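Local coordinates for arylalkylamine N-Acetyltransferase 2 (Aedes aegypti, PDB 4FD5), which probably transfers acyl groups from coenzyme A thioesters to arylalkylamines such as dopamine and serotonin, as a GNAT-fold member of the insect AANAT subfamily, at residues Val127-Glu132 with Arg162-Met167; Asp62-Met67 with Asn81-Gly86; Lys38-Thr43 with Asp102-Lys107. All coordinates share one frame; numbering follows the deposited sequence.

Overall arrangement
Contacts 1 and 2 lie side by side on the central mixed sheet of the GNAT fold, their centres about 10 Å apart. Strands 75-85 and 129-138 are neighbours there: Glu132 O probably accepts from Gly82 N at 2.8 Å, and Leu84 O from Ile130 N at 2.9 Å. Contact 1 continues to strand 166-171, contact 2 back to the entry of strand 66-69. Side chains join them too, Phe131 CE1 resting 3.5 Å from Asn81 CG. Contact 3, where the end of helix 35-39 and its following loop meet helix 103-116, lies on the opposite side of the chain's centre, about 30 Å from contact 1 and about 24 Å from contact 2 between centres; along the chain it encloses contact 2.

Contact 1: Val127-Glu132 with Arg162-Met167; sequences VDKIFE and RGFQVM
Phe164 presents both ring faces to the strand that starts at Lys129, and the two side chains that sandwich it differ in character. Over one face runs the lysine. Its CG sits between the backbone N and the carbonyl carbon (chi1 74°), and the chain beyond is extended, crossing the ring at about a right angle. CE comes to lie 3.5 Å from the ring centroid, a CH-pi contact over the centre, while NZ makes a cation-pi contact and a weak hydrogen bond to Arg162 O at 3.4 Å. Phe131 takes the opposite face. With CG anti to the backbone N (chi1 -170°), its ring turns an edge toward Phe164 in a T-shaped pair, centroids 5.3 Å apart and planes at 81°; CB adds a second CH-pi contact. Met167 runs alongside Phe131, its CE 3.6 Å from Phe131 CD1.

At the backbone the strands pair in parallel, Phe131 N bonding to Val166 O at 3.0 Å. A water continues the link where the strands have not yet paired, donating to Lys129 O and accepting from Gln165 N. On the other side of the sheet, Ile130 and Val166 lie side by side with CG1 atoms 4.2 Å apart, packed against helix 121-125.

These strands belong to a right-handed beta-alpha-beta crossover through helix 147-161. Gly163 ends that helix in a Schellman motif; at its positive phi a CB would be jammed against Arg162 O. Phenylalanine and methionine thus fill the buried apolar side against the helix, while at its partly exposed margin a lysine, long enough to cover Phe164 with methylenes, carries its ammonium to the helix's carbonyl end, where the dipole should favour a positive charge.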
ATOM      1  N   VAL A 127      13.045 -16.424   3.472  1.00 27.74           N
ATOM      2  CA  VAL A 127      13.673 -15.251   2.868  1.00 25.09           C
ATOM      3  C   VAL A 127      14.040 -14.223   3.939  1.00 24.08           C
ATOM      4  O   VAL A 127      13.428 -14.188   5.011  1.00 26.54           O
ATOM      5  CB  VAL A 127      12.755 -14.606   1.809  1.00 23.88           C
ATOM      6  CG1 VAL A 127      12.512 -15.565   0.650  1.00 24.94           C
ATOM      7  CG2 VAL A 127      11.432 -14.187   2.441  1.00 23.83           C
ATOM      8  N   ASP A 128      15.037 -13.391   3.650  1.00 24.18           N
ATOM      9  CA  ASP A 128      15.483 -12.379   4.603  1.00 28.45           C
ATOM     10  C   ASP A 128      14.955 -10.994   4.251  1.00 24.38           C
ATOM     11  O   ASP A 128      15.163 -10.029   4.990  1.00 24.19           O
ATOM     12  CB  ASP A 128      17.015 -12.347   4.697  1.00 28.37           C
ATOM     13  CG  ASP A 128      17.685 -12.280   3.342  1.00 31.89           C
ATOM     14  OD1 ASP A 128      17.079 -11.733   2.394  1.00 33.34           O
ATOM     15  OD2 ASP A 128      18.826 -12.777   3.219  1.00 39.81           O
ATOM     16  N   LYS A 129      14.272 -10.900   3.116  1.00 24.45           N
ATOM     17  CA  LYS A 129      13.697  -9.632   2.689  1.00 21.89           C
ATOM     18  C   LYS A 129      12.492  -9.893   1.796  1.00 19.39           C
ATOM     19  O   LYS A 129      12.411 -10.925   1.124  1.00 19.95           O
ATOM     20  CB  LYS A 129      14.739  -8.742   1.989  1.00 21.64           C
ATOM     21  CG  LYS A 129      15.127  -9.179   0.585  1.00 23.46           C
ATOM     22  CD  LYS A 129      16.189  -8.251  -0.017  1.00 25.94           C
ATOM     23  CE  LYS A 129      16.437  -8.567  -1.493  1.00 25.85           C
ATOM     24  NZ  LYS A 129      17.597  -7.825  -2.093  1.00 30.23           N
ATOM     25  N   ILE A 130      11.542  -8.965   1.833  1.00 18.70           N
ATOM     26  CA  ILE A 130      10.303  -9.089   1.063  1.00 17.95           C
ATOM     27  C   ILE A 130       9.978  -7.760   0.406  1.00 15.27           C
ATOM     28  O   ILE A 130      10.161  -6.700   0.999  1.00 14.94           O
ATOM     29  CB  ILE A 130       9.133  -9.528   1.964  1.00 16.24           C
ATOM     30  CG1 ILE A 130       9.313 -10.997   2.369  1.00 19.67           C
ATOM     31  CG2 ILE A 130       7.779  -9.341   1.248  1.00 16.97           C
ATOM     32  CD1 ILE A 130       8.244 -11.521   3.326  1.00 21.38           C
ATOM     33  N   PHE A 131       9.465  -7.829  -0.820  1.00 14.82           N
ATOM     34  CA  PHE A 131       9.123  -6.642  -1.595  1.00 15.55           C
ATOM     35  C   PHE A 131       7.649  -6.318  -1.350  1.00 13.84           C
ATOM     36  O   PHE A 131       6.774  -7.107  -1.721  1.00 14.99           O
ATOM     37  CB  PHE A 131       9.376  -6.958  -3.070  1.00 15.39           C
ATOM     38  CG  PHE A 131       9.291  -5.770  -3.995  1.00 15.37           C
ATOM     39  CD1 PHE A 131       8.064  -5.298  -4.431  1.00 13.31           C
ATOM     40  CD2 PHE A 131      10.446  -5.181  -4.491  1.00 14.85           C
ATOM     41  CE1 PHE A 131       7.983  -4.210  -5.319  1.00 13.07           C
ATOM     42  CE2 PHE A 131      10.384  -4.101  -5.384  1.00 15.70           C
ATOM     43  CZ  PHE A 131       9.150  -3.614  -5.804  1.00 14.99           C
ATOM     44  N   GLU A 132       7.380  -5.165  -0.725  1.00 14.00           N
ATOM     45  CA  GLU A 132       6.018  -4.821  -0.308  1.00 14.19           C
ATOM     46  C   GLU A 132       5.374  -3.722  -1.155  1.00 15.04           C
ATOM     47  O   GLU A 132       5.886  -2.599  -1.233  1.00 15.09           O
ATOM     48  CB  GLU A 132       5.990  -4.423   1.182  1.00 14.16           C
ATOM     49  CG  GLU A 132       4.571  -4.262   1.729  1.00 17.18           C
ATOM     50  CD  GLU A 132       4.536  -3.774   3.171  1.00 21.81           C
ATOM     51  OE1 GLU A 132       5.514  -3.129   3.636  1.00 20.68           O
ATOM     52  OE2 GLU A 132       3.502  -4.028   3.835  1.00 27.73           O
ATOM     53  N   ARG A 162      16.042  -6.975  -8.790  1.00 21.68           N
ATOM     54  CA  ARG A 162      16.729  -6.637  -7.536  1.00 23.74           C
ATOM     55  C   ARG A 162      16.972  -7.847  -6.622  1.00 22.69           C
ATOM     56  O   ARG A 162      17.460  -7.696  -5.501  1.00 25.96           O
ATOM     57  CB  ARG A 162      15.929  -5.592  -6.751  1.00 22.70           C
ATOM     58  CG  ARG A 162      15.837  -4.221  -7.387  1.00 25.22           C
ATOM     59  CD  ARG A 162      17.133  -3.416  -7.265  1.00 27.33           C
ATOM     60  NE  ARG A 162      16.959  -2.118  -7.919  1.00 29.34           N
ATOM     61  CZ  ARG A 162      16.505  -1.029  -7.308  1.00 26.75           C
ATOM     62  NH1 ARG A 162      16.217  -1.063  -6.012  1.00 29.99           N
ATOM     63  NH2 ARG A 162      16.357   0.098  -7.983  1.00 28.48           N
ATOM     64  N   GLY A 163      16.585  -9.032  -7.080  1.00 22.59           N
ATOM     65  CA  GLY A 163      16.893 -10.258  -6.370  1.00 22.72           C
ATOM     66  C   GLY A 163      15.850 -10.722  -5.367  1.00 25.38           C
ATOM     67  O   GLY A 163      16.122 -11.600  -4.552  1.00 26.23           O
ATOM     68  N   PHE A 164      14.660 -10.138  -5.405  1.00 21.87           N
ATOM     69  CA  PHE A 164      13.598 -10.580  -4.499  1.00 21.26           C
ATOM     70  C   PHE A 164      12.938 -11.868  -4.970  1.00 20.73           C
ATOM     71  O   PHE A 164      12.849 -12.140  -6.166  1.00 21.85           O
ATOM     72  CB  PHE A 164      12.535  -9.493  -4.320  1.00 17.81           C
ATOM     73  CG  PHE A 164      13.015  -8.300  -3.557  1.00 19.72           C
ATOM     74  CD1 PHE A 164      13.731  -7.298  -4.187  1.00 20.01           C
ATOM     75  CD2 PHE A 164      12.760  -8.188  -2.204  1.00 18.85           C
ATOM     76  CE1 PHE A 164      14.168  -6.197  -3.481  1.00 21.95           C
ATOM     77  CE2 PHE A 164      13.198  -7.086  -1.491  1.00 21.17           C
ATOM     78  CZ  PHE A 164      13.903  -6.089  -2.131  1.00 20.34           C
ATOM     79  N   GLN A 165      12.449 -12.649  -4.008  1.00 20.25           N
ATOM     80  CA  GLN A 165      11.754 -13.894  -4.291  1.00 22.10           C
ATOM     81  C   GLN A 165      10.301 -13.858  -3.841  1.00 19.63           C
ATOM     82  O   GLN A 165       9.498 -14.685  -4.260  1.00 18.50           O
ATOM     83  CB  GLN A 165      12.452 -15.055  -3.592  1.00 25.02           C
ATOM     84  CG  GLN A 165      13.883 -15.258  -4.022  1.00 25.99           C
ATOM     85  CD  GLN A 165      14.531 -16.383  -3.262  1.00 31.45           C
ATOM     86  OE1 GLN A 165      14.561 -17.517  -3.729  1.00 37.44           O
ATOM     87  NE2 GLN A 165      15.036 -16.082  -2.076  1.00 29.93           N
ATOM     88  N   VAL A 166       9.978 -12.908  -2.970  1.00 17.70           N
ATOM     89  CA  VAL A 166       8.617 -12.814  -2.445  1.00 18.13           C
ATOM     90  C   VAL A 166       8.104 -11.380  -2.462  1.00 15.19           C
ATOM     91  O   VAL A 166       8.806 -10.446  -2.057  1.00 15.35           O
ATOM     92  CB  VAL A 166       8.522 -13.387  -1.030  1.00 18.29           C
ATOM     93  CG1 VAL A 166       7.125 -13.152  -0.443  1.00 19.67           C
ATOM     94  CG2 VAL A 166       8.852 -14.880  -1.039  1.00 18.47           C
ATOM     95  N   MET A 167       6.869 -11.212  -2.923  1.00 14.92           N
ATOM     96  CA  MET A 167       6.193  -9.923  -2.840  1.00 15.17           C
ATOM     97  C   MET A 167       4.981 -10.035  -1.930  1.00 15.73           C
ATOM     98  O   MET A 167       4.387 -11.106  -1.811  1.00 14.61           O
ATOM     99  CB  MET A 167       5.723  -9.463  -4.218  1.00 15.05           C
ATOM    100  CG  MET A 167       6.808  -9.357  -5.291  1.00 15.51           C
ATOM    101  SD  MET A 167       6.127  -8.882  -6.887  1.00 16.58           S
ATOM    102  CE  MET A 167       5.977  -7.103  -6.705  1.00 15.92           C
TER
HETATM  103  O   HOH W   1      12.802 -12.197  -1.346  1.00 23.28           O

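Contact 2: Asp62-Met67 with Asn81-Gly86; sequences DNVSIM and NGILYG
Asp62, Ser65 and Asn81 carry the direct hydrogen bonds between the approach to strand 66-69 and strand 75-85. Asp62 OD2 accepts from Ile83 N at 2.9 Å, with the donor 41° out of the carboxylate plane; a short acid suits this place because it can take up a backbone N-H as a strand carbonyl would. Ser65 OG, held beside its own backbone N (chi1 -60°), similarly accepts from Asn81 N at 3.1 Å. In return, Asn81 ND2 donates to Val64 O at 3.0 Å, the acceptor lying close to the plane of the amide. Asparagine suits this buried position since its two amide hydrogens can serve two partners: ND2 also binds Ser155 OG on helix 147-161.

The two strands form a beta hairpin of the GNAT sheet. Here, ahead of the regular ladder, polar side chains stand in for backbone pairing, and Asn63 takes positive phi as the chain leaves helix 50-60.

Water extends the polar network. One molecule accepts from Val64 N, hydrogen-bonds Ser65 OG at 2.7 Å and can donate to Asn81 O; another lies between Ile83 O and Asp62 OD1, the latter link weak.

Apolar contact comes mainly from Val64, whose CG2 lies 4.2 Å from Ile83 CG1 and 3.9 Å from Asn81 CB. The same methyl packs closely on Asn81 O, at 3.3 Å. The branched, compact valine fits between this strand and Leu158 of helix 147-161, with Phe131 also against it.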
ATOM      1  N   ASP A  62      13.273   3.996  -0.706  1.00 15.65           N
ATOM      2  CA  ASP A  62      13.744   2.628  -0.963  1.00 17.89           C
ATOM      3  C   ASP A  62      14.091   2.390  -2.439  1.00 16.93           C
ATOM      4  O   ASP A  62      14.651   1.345  -2.790  1.00 18.21           O
ATOM      5  CB  ASP A  62      12.722   1.577  -0.504  1.00 17.62           C
ATOM      6  CG  ASP A  62      12.721   1.359   1.001  1.00 21.18           C
ATOM      7  OD1 ASP A  62      13.668   1.811   1.700  1.00 20.85           O
ATOM      8  OD2 ASP A  62      11.764   0.723   1.494  1.00 21.37           O
ATOM      9  N   ASN A  63      13.734   3.352  -3.291  1.00 16.02           N
ATOM     10  CA  ASN A  63      14.128   3.358  -4.692  1.00 17.75           C
ATOM     11  C   ASN A  63      13.596   2.151  -5.465  1.00 16.45           C
ATOM     12  O   ASN A  63      14.247   1.653  -6.383  1.00 19.05           O
ATOM     13  CB  ASN A  63      15.653   3.374  -4.814  1.00 20.49           C
ATOM     14  CG  ASN A  63      16.120   3.934  -6.144  1.00 26.05           C
ATOM     15  OD1 ASN A  63      15.449   4.779  -6.745  1.00 26.61           O
ATOM     16  ND2 ASN A  63      17.280   3.471  -6.609  1.00 29.67           N
ATOM     17  N   VAL A  64      12.414   1.677  -5.092  1.00 15.11           N
ATOM     18  CA  VAL A  64      11.791   0.558  -5.812  1.00 15.51           C
ATOM     19  C   VAL A  64      10.352   0.856  -6.216  1.00 14.24           C
ATOM     20  O   VAL A  64       9.612  -0.065  -6.584  1.00 13.99           O
ATOM     21  CB  VAL A  64      11.858  -0.795  -5.049  1.00 17.15           C
ATOM     22  CG1 VAL A  64      13.302  -1.308  -4.979  1.00 18.62           C
ATOM     23  CG2 VAL A  64      11.258  -0.676  -3.654  1.00 15.35           C
ATOM     24  N   SER A  65       9.955   2.128  -6.150  1.00 13.40           N
ATOM     25  CA  SER A  65       8.603   2.508  -6.559  1.00 12.25           C
ATOM     26  C   SER A  65       8.543   2.791  -8.059  1.00 14.38           C
ATOM     27  O   SER A  65       9.532   3.214  -8.652  1.00 15.07           O
ATOM     28  CB  SER A  65       8.135   3.741  -5.786  1.00 13.05           C
ATOM     29  OG  SER A  65       8.136   3.473  -4.392  1.00 13.53           O
ATOM     30  N   ILE A  66       7.368   2.586  -8.661  1.00 13.84           N
ATOM     31  CA  ILE A  66       7.198   2.783 -10.104  1.00 14.02           C
ATOM     32  C   ILE A  66       6.140   3.854 -10.360  1.00 11.83           C
ATOM     33  O   ILE A  66       5.133   3.900  -9.667  1.00 13.79           O
ATOM     34  CB  ILE A  66       6.694   1.491 -10.766  1.00 12.66           C
ATOM     35  CG1 ILE A  66       7.585   0.299 -10.411  1.00 16.62           C
ATOM     36  CG2 ILE A  66       6.563   1.674 -12.280  1.00 16.02           C
ATOM     37  CD1 ILE A  66       8.941   0.368 -10.984  1.00 17.88           C
ATOM     38  N   MET A  67       6.384   4.743 -11.317  1.00 13.80           N
ATOM     39  CA  MET A  67       5.364   5.658 -11.798  1.00 13.77           C
ATOM     40  C   MET A  67       5.039   5.385 -13.261  1.00 14.90           C
ATOM     41  O   MET A  67       5.906   4.966 -14.062  1.00 15.37           O
ATOM     42  CB  MET A  67       5.796   7.126 -11.641  1.00 14.91           C
ATOM     43  CG  MET A  67       7.112   7.438 -12.302  1.00 15.62           C
ATOM     44  SD  MET A  67       7.575   9.153 -11.975  1.00 18.89           S
ATOM     45  CE  MET A  67       9.073   9.254 -12.975  1.00 22.09           C
ATOM     46  N   ASN A  81       6.368   1.141  -3.392  1.00 12.09           N
ATOM     47  CA  ASN A  81       6.839  -0.150  -2.915  1.00 13.05           C
ATOM     48  C   ASN A  81       7.956   0.039  -1.913  1.00 13.44           C
ATOM     49  O   ASN A  81       8.811   0.912  -2.082  1.00 14.43           O
ATOM     50  CB  ASN A  81       7.371  -0.991  -4.078  1.00 13.18           C
ATOM     51  CG  ASN A  81       6.347  -1.173  -5.183  1.00 13.87           C
ATOM     52  OD1 ASN A  81       5.171  -1.447  -4.919  1.00 15.71           O
ATOM     53  ND2 ASN A  81       6.776  -0.991  -6.423  1.00 12.55           N
ATOM     54  N   GLY A  82       7.936  -0.772  -0.862  1.00 12.55           N
ATOM     55  CA  GLY A  82       8.982  -0.710   0.155  1.00 14.77           C
ATOM     56  C   GLY A  82       9.671  -2.038   0.378  1.00 15.71           C
ATOM     57  O   GLY A  82       9.204  -3.082  -0.054  1.00 14.78           O
ATOM     58  N   ILE A  83      10.807  -2.003   1.066  1.00 17.06           N
ATOM     59  CA  ILE A  83      11.532  -3.229   1.361  1.00 17.86           C
ATOM     60  C   ILE A  83      11.398  -3.585   2.837  1.00 18.02           C
ATOM     61  O   ILE A  83      11.733  -2.775   3.695  1.00 20.00           O
ATOM     62  CB  ILE A  83      13.024  -3.078   1.017  1.00 20.29           C
ATOM     63  CG1 ILE A  83      13.167  -2.642  -0.442  1.00 20.10           C
ATOM     64  CG2 ILE A  83      13.745  -4.406   1.251  1.00 19.36           C
ATOM     65  CD1 ILE A  83      14.578  -2.201  -0.828  1.00 24.28           C
ATOM     66  N   LEU A  84      10.883  -4.782   3.117  1.00 16.40           N
ATOM     67  CA  LEU A  84      10.780  -5.293   4.479  1.00 20.42           C
ATOM     68  C   LEU A  84      11.919  -6.254   4.766  1.00 20.25           C
ATOM     69  O   LEU A  84      12.174  -7.165   3.986  1.00 19.27           O
ATOM     70  CB  LEU A  84       9.468  -6.054   4.653  1.00 21.14           C
ATOM     71  CG  LEU A  84       8.202  -5.214   4.665  1.00 23.25           C
ATOM     72  CD1 LEU A  84       7.000  -6.137   4.568  1.00 23.77           C
ATOM     73  CD2 LEU A  84       8.135  -4.358   5.936  1.00 27.43           C
ATOM     74  N   TYR A  85      12.581  -6.076   5.907  1.00 22.88           N
ATOM     75  CA  TYR A  85      13.645  -7.002   6.312  1.00 24.96           C
ATOM     76  C   TYR A  85      13.233  -7.934   7.453  1.00 26.29           C
ATOM     77  O   TYR A  85      12.559  -7.522   8.398  1.00 26.99           O
ATOM     78  CB  TYR A  85      14.912  -6.235   6.695  1.00 25.74           C
ATOM     79  CG  TYR A  85      15.462  -5.416   5.556  1.00 22.34           C
ATOM     80  CD1 TYR A  85      16.208  -6.007   4.558  1.00 24.30           C
ATOM     81  CD2 TYR A  85      15.203  -4.060   5.462  1.00 25.53           C
ATOM     82  CE1 TYR A  85      16.711  -5.269   3.503  1.00 24.84           C
ATOM     83  CE2 TYR A  85      15.697  -3.313   4.410  1.00 25.28           C
ATOM     84  CZ  TYR A  85      16.453  -3.926   3.436  1.00 25.05           C
ATOM     85  OH  TYR A  85      16.949  -3.189   2.385  1.00 27.89           O
ATOM     86  N   GLY A  86      13.651  -9.191   7.349  1.00 24.90           N
ATOM     87  CA  GLY A  86      13.359 -10.185   8.365  1.00 27.75           C
ATOM     88  C   GLY A  86      14.046  -9.915   9.692  1.00 29.48           C
ATOM     89  O   GLY A  86      13.593 -10.385  10.740  1.00 29.77           O
TER
HETATM   90  O   HOH W   2      13.497  -0.445   3.820  1.00 26.73           O
HETATM   91  O   HOH W   3      10.459   2.744  -3.130  1.00 14.16           O

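Contact 3: Lys38-Thr43 with Asp102-Lys107; sequences KAVNLT and DESFKK
Val40 and Ser104 meet through a valine whose CG1 is anti to the carbonyl carbon (chi1 -64°), which leaves CG2 between N and C, facing Ser104 CB at 3.6 Å; Ser104 OG lies 3.1 Å from Val40 O. Leu42 has CG anti to the backbone N (chi1 -172°), and chi2 of 63° places CD1 at the helix start. The contact joins the Schellman C-terminus of helix 35-39 to the N-capped first turn of helix 103-116. Asn41, the C-prime residue, takes the positive phi that asparagine tolerates well, and its N bonds back to Lys38 O.

Leu42 CD1 reaches into the capped turn, 4.0 Å from Phe105 CB and 3.8 Å from Asp102 OD1, while CD2 approaches the edge of the Phe105 ring. Its branched end suits this buried spot, backed by Leu52 of helix 50-60. Asp102 is a natural N-cap: OD1 accepts from Phe105 N at 3.1 Å, and OD2 binds His49 NE2. Serine is small enough to let Val40 approach the helix, and Lys107 lays its aliphatic CD against Val40 CG1.

Two waters lie between backbone carbonyls and the helix start. One can donate to Asn41 O and hydrogen-bonds Ser104 OG; the other is 3.0 Å from Leu42 O and 3.1 Å from Asp102 OD2.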
ATOM      1  N   LYS A  38     -10.648   6.835   4.648  1.00 18.01           N
ATOM      2  CA  LYS A  38     -11.960   7.443   4.487  1.00 19.97           C
ATOM      3  C   LYS A  38     -12.883   7.065   5.652  1.00 23.13           C
ATOM      4  O   LYS A  38     -13.619   7.907   6.169  1.00 21.99           O
ATOM      5  CB  LYS A  38     -12.586   7.037   3.151  1.00 21.06           C
ATOM      6  CG  LYS A  38     -13.884   7.769   2.846  1.00 24.26           C
ATOM      7  CD  LYS A  38     -14.553   7.247   1.595  1.00 28.06           C
ATOM      8  CE  LYS A  38     -13.765   7.599   0.357  1.00 30.55           C
ATOM      9  NZ  LYS A  38     -14.579   7.381  -0.876  1.00 34.12           N
ATOM     10  N   ALA A  39     -12.842   5.798   6.052  1.00 19.96           N
ATOM     11  CA  ALA A  39     -13.675   5.325   7.161  1.00 21.80           C
ATOM     12  C   ALA A  39     -13.495   6.128   8.455  1.00 24.60           C
ATOM     13  O   ALA A  39     -14.459   6.351   9.192  1.00 25.55           O
ATOM     14  CB  ALA A  39     -13.429   3.838   7.417  1.00 21.40           C
ATOM     15  N   VAL A  40     -12.272   6.552   8.748  1.00 22.36           N
ATOM     16  CA  VAL A  40     -12.026   7.284   9.993  1.00 23.83           C
ATOM     17  C   VAL A  40     -11.755   8.773   9.793  1.00 24.77           C
ATOM     18  O   VAL A  40     -11.221   9.447  10.687  1.00 25.95           O
ATOM     19  CB  VAL A  40     -10.920   6.629  10.836  1.00 23.56           C
ATOM     20  CG1 VAL A  40     -11.364   5.234  11.295  1.00 24.52           C
ATOM     21  CG2 VAL A  40      -9.617   6.572  10.057  1.00 23.66           C
ATOM     22  N   ASN A  41     -12.131   9.280   8.622  1.00 23.98           N
ATOM     23  CA  ASN A  41     -12.008  10.701   8.323  1.00 27.46           C
ATOM     24  C   ASN A  41     -10.600  11.216   8.580  1.00 26.74           C
ATOM     25  O   ASN A  41     -10.406  12.275   9.178  1.00 27.83           O
ATOM     26  CB  ASN A  41     -13.027  11.498   9.145  1.00 28.13           C
ATOM     27  CG  ASN A  41     -14.450  11.044   8.898  1.00 33.11           C
ATOM     28  OD1 ASN A  41     -14.996  11.260   7.818  1.00 36.38           O
ATOM     29  ND2 ASN A  41     -15.055  10.403   9.893  1.00 36.02           N
ATOM     30  N   LEU A  42      -9.611  10.467   8.112  1.00 23.91           N
ATOM     31  CA  LEU A  42      -8.221  10.799   8.391  1.00 23.92           C
ATOM     32  C   LEU A  42      -7.818  12.120   7.759  1.00 26.25           C
ATOM     33  O   LEU A  42      -7.084  12.911   8.356  1.00 25.61           O
ATOM     34  CB  LEU A  42      -7.302   9.677   7.907  1.00 23.43           C
ATOM     35  CG  LEU A  42      -5.828   9.789   8.284  1.00 24.82           C
ATOM     36  CD1 LEU A  42      -5.654   9.735   9.785  1.00 23.33           C
ATOM     37  CD2 LEU A  42      -5.046   8.663   7.633  1.00 22.67           C
ATOM     38  N   THR A  43      -8.313  12.368   6.554  1.00 24.87           N
ATOM     39  CA  THR A  43      -7.952  13.572   5.827  1.00 26.03           C
ATOM     40  C   THR A  43      -9.054  13.930   4.837  1.00 27.47           C
ATOM     41  O   THR A  43     -10.115  13.307   4.823  1.00 29.55           O
ATOM     42  CB  THR A  43      -6.569  13.424   5.128  1.00 26.87           C
ATOM     43  OG1 THR A  43      -6.262  14.604   4.371  1.00 29.73           O
ATOM     44  CG2 THR A  43      -6.546  12.200   4.219  1.00 26.64           C
ATOM     45  N   ASP A 102      -2.491  10.980  16.621  1.00 30.71           N
ATOM     46  CA  ASP A 102      -3.637  10.963  15.736  1.00 28.92           C
ATOM     47  C   ASP A 102      -4.417   9.681  16.011  1.00 28.61           C
ATOM     48  O   ASP A 102      -4.003   8.602  15.590  1.00 25.46           O
ATOM     49  CB  ASP A 102      -3.156  10.998  14.279  1.00 27.48           C
ATOM     50  CG  ASP A 102      -4.281  11.256  13.287  1.00 28.65           C
ATOM     51  OD1 ASP A 102      -5.355  10.636  13.418  1.00 27.43           O
ATOM     52  OD2 ASP A 102      -4.092  12.091  12.371  1.00 33.23           O
ATOM     53  N   GLU A 103      -5.524   9.809  16.739  1.00 26.99           N
ATOM     54  CA  GLU A 103      -6.409   8.684  17.065  1.00 27.98           C
ATOM     55  C   GLU A 103      -6.748   7.789  15.870  1.00 26.85           C
ATOM     56  O   GLU A 103      -6.674   6.547  15.943  1.00 25.52           O
ATOM     57  CB  GLU A 103      -7.733   9.242  17.575  1.00 29.94           C
ATOM     58  CG  GLU A 103      -8.009   9.074  19.033  1.00 35.09           C
ATOM     59  CD  GLU A 103      -9.408   9.551  19.367  1.00 34.09           C
ATOM     60  OE1 GLU A 103      -9.694  10.745  19.130  1.00 36.73           O
ATOM     61  OE2 GLU A 103     -10.229   8.730  19.838  1.00 36.59           O
ATOM     62  N   SER A 104      -7.153   8.434  14.783  1.00 24.04           N
ATOM     63  CA  SER A 104      -7.613   7.738  13.581  1.00 23.94           C
ATOM     64  C   SER A 104      -6.472   6.928  12.954  1.00 23.45           C
ATOM     65  O   SER A 104      -6.596   5.716  12.624  1.00 23.23           O
ATOM     66  CB  SER A 104      -8.131   8.761  12.569  1.00 23.69           C
ATOM     67  OG  SER A 104      -9.258   9.464  13.072  1.00 28.18           O
ATOM     68  N   PHE A 105      -5.341   7.605  12.801  1.00 23.62           N
ATOM     69  CA  PHE A 105      -4.161   6.951  12.259  1.00 22.52           C
ATOM     70  C   PHE A 105      -3.814   5.737  13.110  1.00 24.50           C
ATOM     71  O   PHE A 105      -3.518   4.662  12.591  1.00 22.77           O
ATOM     72  CB  PHE A 105      -2.983   7.918  12.198  1.00 25.97           C
ATOM     73  CG  PHE A 105      -1.784   7.351  11.502  1.00 25.52           C
ATOM     74  CD1 PHE A 105      -0.798   6.696  12.221  1.00 29.40           C
ATOM     75  CD2 PHE A 105      -1.653   7.449  10.128  1.00 29.49           C
ATOM     76  CE1 PHE A 105       0.307   6.160  11.586  1.00 30.38           C
ATOM     77  CE2 PHE A 105      -0.542   6.914   9.483  1.00 28.30           C
ATOM     78  CZ  PHE A 105       0.432   6.271  10.215  1.00 31.39           C
ATOM     79  N   LYS A 106      -3.868   5.901  14.425  1.00 22.60           N
ATOM     80  CA  LYS A 106      -3.548   4.795  15.316  1.00 23.96           C
ATOM     81  C   LYS A 106      -4.481   3.595  15.111  1.00 21.87           C
ATOM     82  O   LYS A 106      -4.038   2.451  15.197  1.00 23.70           O
ATOM     83  CB  LYS A 106      -3.574   5.252  16.769  1.00 27.07           C
ATOM     84  CG  LYS A 106      -3.113   4.193  17.737  1.00 33.27           C
ATOM     85  CD  LYS A 106      -3.084   4.738  19.164  1.00 38.08           C
ATOM     86  CE  LYS A 106      -3.055   3.602  20.204  1.00 40.28           C
ATOM     87  NZ  LYS A 106      -3.137   4.110  21.608  1.00 41.36           N
ATOM     88  N   LYS A 107      -5.764   3.855  14.852  1.00 23.04           N
ATOM     89  CA  LYS A 107      -6.686   2.749  14.549  1.00 21.60           C
ATOM     90  C   LYS A 107      -6.206   1.936  13.342  1.00 20.69           C
ATOM     91  O   LYS A 107      -6.199   0.677  13.356  1.00 19.45           O
ATOM     92  CB  LYS A 107      -8.079   3.284  14.251  1.00 21.85           C
ATOM     93  CG  LYS A 107      -8.734   3.958  15.447  1.00 23.22           C
ATOM     94  CD  LYS A 107     -10.108   4.465  15.070  1.00 25.21           C
ATOM     95  CE  LYS A 107     -10.796   5.109  16.271  1.00 27.40           C
ATOM     96  NZ  LYS A 107     -11.999   5.865  15.853  1.00 30.06           N
TER
HETATM   97  O   HOH W   4     -10.331  12.071  12.004  1.00 34.12           O
HETATM   98  O   HOH W   5      -6.966  12.604  11.354  1.00 30.99           O